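Local coordinates for acyl-CoA dehydrogenase FadE3 (Mycobacterium smegmatis, PDB 4IV6), which belongs to the acyl-CoA dehydrogenase family of flavoproteins and binds dihydroflavine-adenine dinucleotide in a four-chain assembly, at residues B[40-53]-B[78-92]. Sequence-based numbering, arbitrary orientation. Where two conformers were deposited one is given.
Sequences PEELIETMKEIGIF and LARGWMSLAGAMGGH
Phe53 turns the edge of its ring onto the face of His92, CD2 lying over the centre of the imidazole, 3.6 Å above its plane. The planes meet at 84°, which makes the pair T-shaped. The same histidine reaches round to the backbone: NE2 donates to Phe53 O at 2.8 Å. That bond is bent at the hydrogen (133°) but lies in the carbonyl plane on a lone pair. Because ND1 accepts from Ala122 N, both ring nitrogens are engaged and the rotation of the imidazole is fixed. His92 CG stands anti to the backbone N, which carries the ring across to Phe53.

One face of the phenyl ring is covered by Met89, whose CB sits 4.3 Å from the ring centroid, over the face, a CH-pi contact. Met89 then folds back, its chain bent at chi2 and chi3, and its CG packs 3.5 Å from Ile52 CG2. Beside them Met47 meets Leu78 tip to tip, while its SD lies against Leu85 CB.

Near the start of helix 41-50, Leu85 CD2 touches the N-cap Pro40 at CG (3.8 Å), and Trp82 CZ3 approaches the same proline obliquely. Gly51 ends this helix in a Schellman motif, and the chain turns there to bring Ile52 and Phe53 onto Met89.

The short axes of helices 41-50 and 83-92 pass 11.1 Å apart. They cross at -52°, and all twelve touching residues are buried. The contact thus joins helices 41-50, 68-81 and 83-102 within the helical N-terminal domain of the acyl-CoA dehydrogenase fold, with the side chain of His92 about 10 Å from a bound dihydroflavine-adenine dinucleotide.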
# COMPACT_ATOMS: atom_id res chain seq x y z
N PRO B 40 -1.62 36.51 5.35
CA PRO B 40 -0.59 36.78 6.36
C PRO B 40 0.36 37.91 5.94
O PRO B 40 1.53 37.67 5.60
CB PRO B 40 0.12 35.45 6.50
CG PRO B 40 -0.01 34.83 5.16
CD PRO B 40 -1.30 35.32 4.55
N GLU B 41 -0.14 39.13 5.96
CA GLU B 41 0.59 40.25 5.42
C GLU B 41 1.89 40.52 6.18
O GLU B 41 2.93 40.74 5.57
CB GLU B 41 -0.30 41.47 5.37
CG GLU B 41 0.39 42.64 4.71
CD GLU B 41 -0.45 43.88 4.65
OE1 GLU B 41 -1.41 44.03 5.44
OE2 GLU B 41 -0.13 44.71 3.80
N GLU B 42 1.86 40.46 7.51
CA GLU B 42 3.04 40.70 8.33
C GLU B 42 4.12 39.63 8.10
O GLU B 42 5.29 39.96 7.93
CB GLU B 42 2.66 40.77 9.82
N LEU B 43 3.72 38.36 8.11
CA LEU B 43 4.65 37.27 7.86
C LEU B 43 5.30 37.40 6.46
O LEU B 43 6.51 37.24 6.31
CB LEU B 43 3.94 35.91 8.01
CG LEU B 43 3.43 35.60 9.43
CD1 LEU B 43 2.69 34.28 9.46
CD2 LEU B 43 4.57 35.60 10.45
N ILE B 44 4.50 37.71 5.45
CA ILE B 44 5.02 37.81 4.10
C ILE B 44 5.99 39.00 3.98
O ILE B 44 7.02 38.90 3.31
CB ILE B 44 3.87 37.86 3.06
CG1 ILE B 44 3.27 36.45 2.93
CG2 ILE B 44 4.38 38.31 1.70
CD1 ILE B 44 2.09 36.37 1.99
N GLU B 45 5.69 40.09 4.66
CA GLU B 45 6.57 41.25 4.68
C GLU B 45 7.93 40.91 5.30
O GLU B 45 8.96 41.29 4.77
CB GLU B 45 5.89 42.41 5.40
CG GLU B 45 6.50 43.76 5.14
CD GLU B 45 6.40 44.20 3.67
OE1 GLU B 45 5.48 43.83 2.90
OE2 GLU B 45 7.30 44.96 3.30
N THR B 46 7.93 40.15 6.38
CA THR B 46 9.16 39.68 6.98
C THR B 46 9.90 38.78 5.99
O THR B 46 11.12 38.84 5.88
CB THR B 46 8.90 38.94 8.31
OG1 THR B 46 8.27 39.84 9.23
CG2 THR B 46 10.21 38.41 8.91
N MET B 47 9.17 37.97 5.23
CA MET B 47 9.81 37.14 4.20
C MET B 47 10.48 37.97 3.14
O MET B 47 11.60 37.67 2.72
CB MET B 47 8.80 36.18 3.56
CG MET B 47 8.36 35.11 4.55
SD MET B 47 6.89 34.23 4.03
CE MET B 47 7.39 33.61 2.44
N LYS B 48 9.83 39.05 2.74
CA LYS B 48 10.46 39.98 1.82
C LYS B 48 11.81 40.52 2.37
O LYS B 48 12.82 40.49 1.66
CB LYS B 48 9.53 41.12 1.48
CG LYS B 48 8.28 40.70 0.73
CD LYS B 48 7.43 41.91 0.40
CE LYS B 48 6.14 41.46 -0.22
NZ LYS B 48 5.39 42.58 -0.80
N GLU B 49 11.83 40.97 3.61
CA GLU B 49 13.05 41.52 4.23
C GLU B 49 14.18 40.48 4.32
O GLU B 49 15.34 40.77 4.09
CB GLU B 49 12.73 42.06 5.63
CG GLU B 49 11.71 43.21 5.64
CD GLU B 49 11.03 43.48 7.00
OE1 GLU B 49 11.26 42.74 8.00
OE2 GLU B 49 10.23 44.45 7.04
N ILE B 50 13.79 39.25 4.66
CA ILE B 50 14.71 38.10 4.73
C ILE B 50 15.38 37.85 3.38
O ILE B 50 16.48 37.33 3.33
CB ILE B 50 13.92 36.83 5.15
CG1 ILE B 50 13.59 36.86 6.63
CG2 ILE B 50 14.70 35.54 4.86
CD1 ILE B 50 12.77 35.68 7.08
N GLY B 51 14.72 38.22 2.28
CA GLY B 51 15.25 37.95 0.92
C GLY B 51 14.58 36.77 0.20
O GLY B 51 15.07 36.33 -0.84
N ILE B 52 13.46 36.25 0.73
CA ILE B 52 12.83 35.03 0.19
C ILE B 52 12.45 35.16 -1.30
O ILE B 52 12.53 34.20 -2.10
CB ILE B 52 11.56 34.67 1.00
CG1 ILE B 52 11.85 34.35 2.47
CG2 ILE B 52 10.81 33.49 0.37
CD1 ILE B 52 12.77 33.17 2.69
N PHE B 53 12.02 36.36 -1.70
CA PHE B 53 11.58 36.58 -3.05
C PHE B 53 12.72 36.83 -4.05
O PHE B 53 12.45 36.99 -5.25
CB PHE B 53 10.53 37.70 -3.08
CG PHE B 53 9.24 37.30 -2.42
CD1 PHE B 53 9.07 37.43 -1.06
CD2 PHE B 53 8.22 36.75 -3.16
CE1 PHE B 53 7.90 37.02 -0.44
CE2 PHE B 53 7.04 36.34 -2.55
CZ PHE B 53 6.88 36.47 -1.20
N LEU B 78 10.04 26.83 5.39
CA LEU B 78 8.82 27.62 5.30
C LEU B 78 7.60 26.74 5.38
O LEU B 78 6.67 27.01 6.18
CB LEU B 78 8.80 28.43 4.01
CG LEU B 78 9.70 29.65 3.95
CD1 LEU B 78 9.62 30.23 2.56
CD2 LEU B 78 9.27 30.68 4.97
N ALA B 79 7.59 25.67 4.57
CA ALA B 79 6.43 24.76 4.50
C ALA B 79 6.20 23.98 5.76
O ALA B 79 5.04 23.70 6.11
CB ALA B 79 6.54 23.82 3.31
N ARG B 80 7.28 23.62 6.45
CA ARG B 80 7.19 23.04 7.76
C ARG B 80 6.34 23.90 8.71
O ARG B 80 5.48 23.39 9.42
CB ARG B 80 8.59 22.83 8.30
CG ARG B 80 8.70 22.24 9.69
CD ARG B 80 10.18 22.24 10.10
NE ARG B 80 10.29 22.02 11.53
CZ ARG B 80 10.30 22.95 12.46
NH1 ARG B 80 10.37 22.56 13.71
NH2 ARG B 80 10.36 24.25 12.18
N GLY B 81 6.56 25.21 8.70
CA GLY B 81 5.72 26.11 9.51
C GLY B 81 4.30 26.27 8.97
O GLY B 81 3.32 26.19 9.70
N TRP B 82 4.19 26.49 7.68
CA TRP B 82 2.90 26.70 7.03
C TRP B 82 3.08 26.59 5.53
O TRP B 82 3.77 27.42 4.93
CB TRP B 82 2.32 28.07 7.40
CG TRP B 82 0.90 28.33 7.00
CD1 TRP B 82 -0.02 27.44 6.50
CD2 TRP B 82 0.22 29.58 7.11
NE1 TRP B 82 -1.23 28.07 6.32
CE2 TRP B 82 -1.10 29.39 6.66
CE3 TRP B 82 0.60 30.85 7.55
CZ2 TRP B 82 -2.04 30.42 6.64
CZ3 TRP B 82 -0.34 31.87 7.52
CH2 TRP B 82 -1.64 31.64 7.07
N MET B 83 2.48 25.54 4.94
CA MET B 83 2.65 25.24 3.52
C MET B 83 2.39 26.50 2.68
O MET B 83 3.11 26.77 1.71
CB MET B 83 1.68 24.13 3.10
CG MET B 83 1.88 23.64 1.66
SD MET B 83 0.66 22.40 1.15
CE MET B 83 -0.79 23.43 0.92
N SER B 84 1.36 27.24 3.07
CA SER B 84 0.95 28.44 2.33
C SER B 84 2.09 29.48 2.15
O SER B 84 2.11 30.21 1.16
CB SER B 84 -0.25 29.10 3.03
OG SER B 84 -1.40 28.25 3.03
N LEU B 85 3.00 29.59 3.11
CA LEU B 85 4.08 30.55 2.99
C LEU B 85 5.10 30.14 1.93
O LEU B 85 5.66 31.00 1.21
CB LEU B 85 4.77 30.80 4.36
CG LEU B 85 3.84 31.33 5.46
CD1 LEU B 85 4.66 31.53 6.74
CD2 LEU B 85 3.15 32.65 5.09
N ALA B 86 5.33 28.84 1.77
CA ALA B 86 6.15 28.36 0.65
C ALA B 86 5.41 28.60 -0.66
O ALA B 86 6.00 29.02 -1.66
CB ALA B 86 6.48 26.89 0.83
N GLY B 87 4.11 28.38 -0.65
CA GLY B 87 3.28 28.60 -1.87
C GLY B 87 3.32 30.04 -2.31
O GLY B 87 3.28 30.35 -3.50
N ALA B 88 3.42 30.95 -1.34
CA ALA B 88 3.48 32.38 -1.63
C ALA B 88 4.62 32.77 -2.53
O ALA B 88 4.52 33.77 -3.26
CB ALA B 88 3.58 33.17 -0.33
N MET B 89 5.72 32.01 -2.48
CA MET B 89 6.94 32.36 -3.25
C MET B 89 7.32 31.39 -4.38
O MET B 89 8.25 31.66 -5.13
CB MET B 89 8.13 32.62 -2.29
CG MET B 89 8.42 31.51 -1.28
SD MET B 89 9.36 30.12 -1.97
CE MET B 89 10.84 30.93 -2.43
N GLY B 90 6.59 30.30 -4.54
CA GLY B 90 6.92 29.27 -5.54
C GLY B 90 6.85 29.71 -6.99
O GLY B 90 7.87 29.75 -7.71
N GLY B 91 5.65 30.07 -7.44
CA GLY B 91 5.49 30.66 -8.76
C GLY B 91 6.37 31.87 -9.04
O GLY B 91 6.86 32.05 -10.15
N HIS B 92 6.58 32.71 -8.02
CA HIS B 92 7.46 33.87 -8.15
C HIS B 92 8.87 33.42 -8.49
O HIS B 92 9.52 33.99 -9.37
CB HIS B 92 7.44 34.65 -6.84
CG HIS B 92 8.35 35.83 -6.81
ND1 HIS B 92 7.92 37.11 -7.11
CD2 HIS B 92 9.64 35.95 -6.42
CE1 HIS B 92 8.93 37.96 -6.95
NE2 HIS B 92 9.98 37.27 -6.52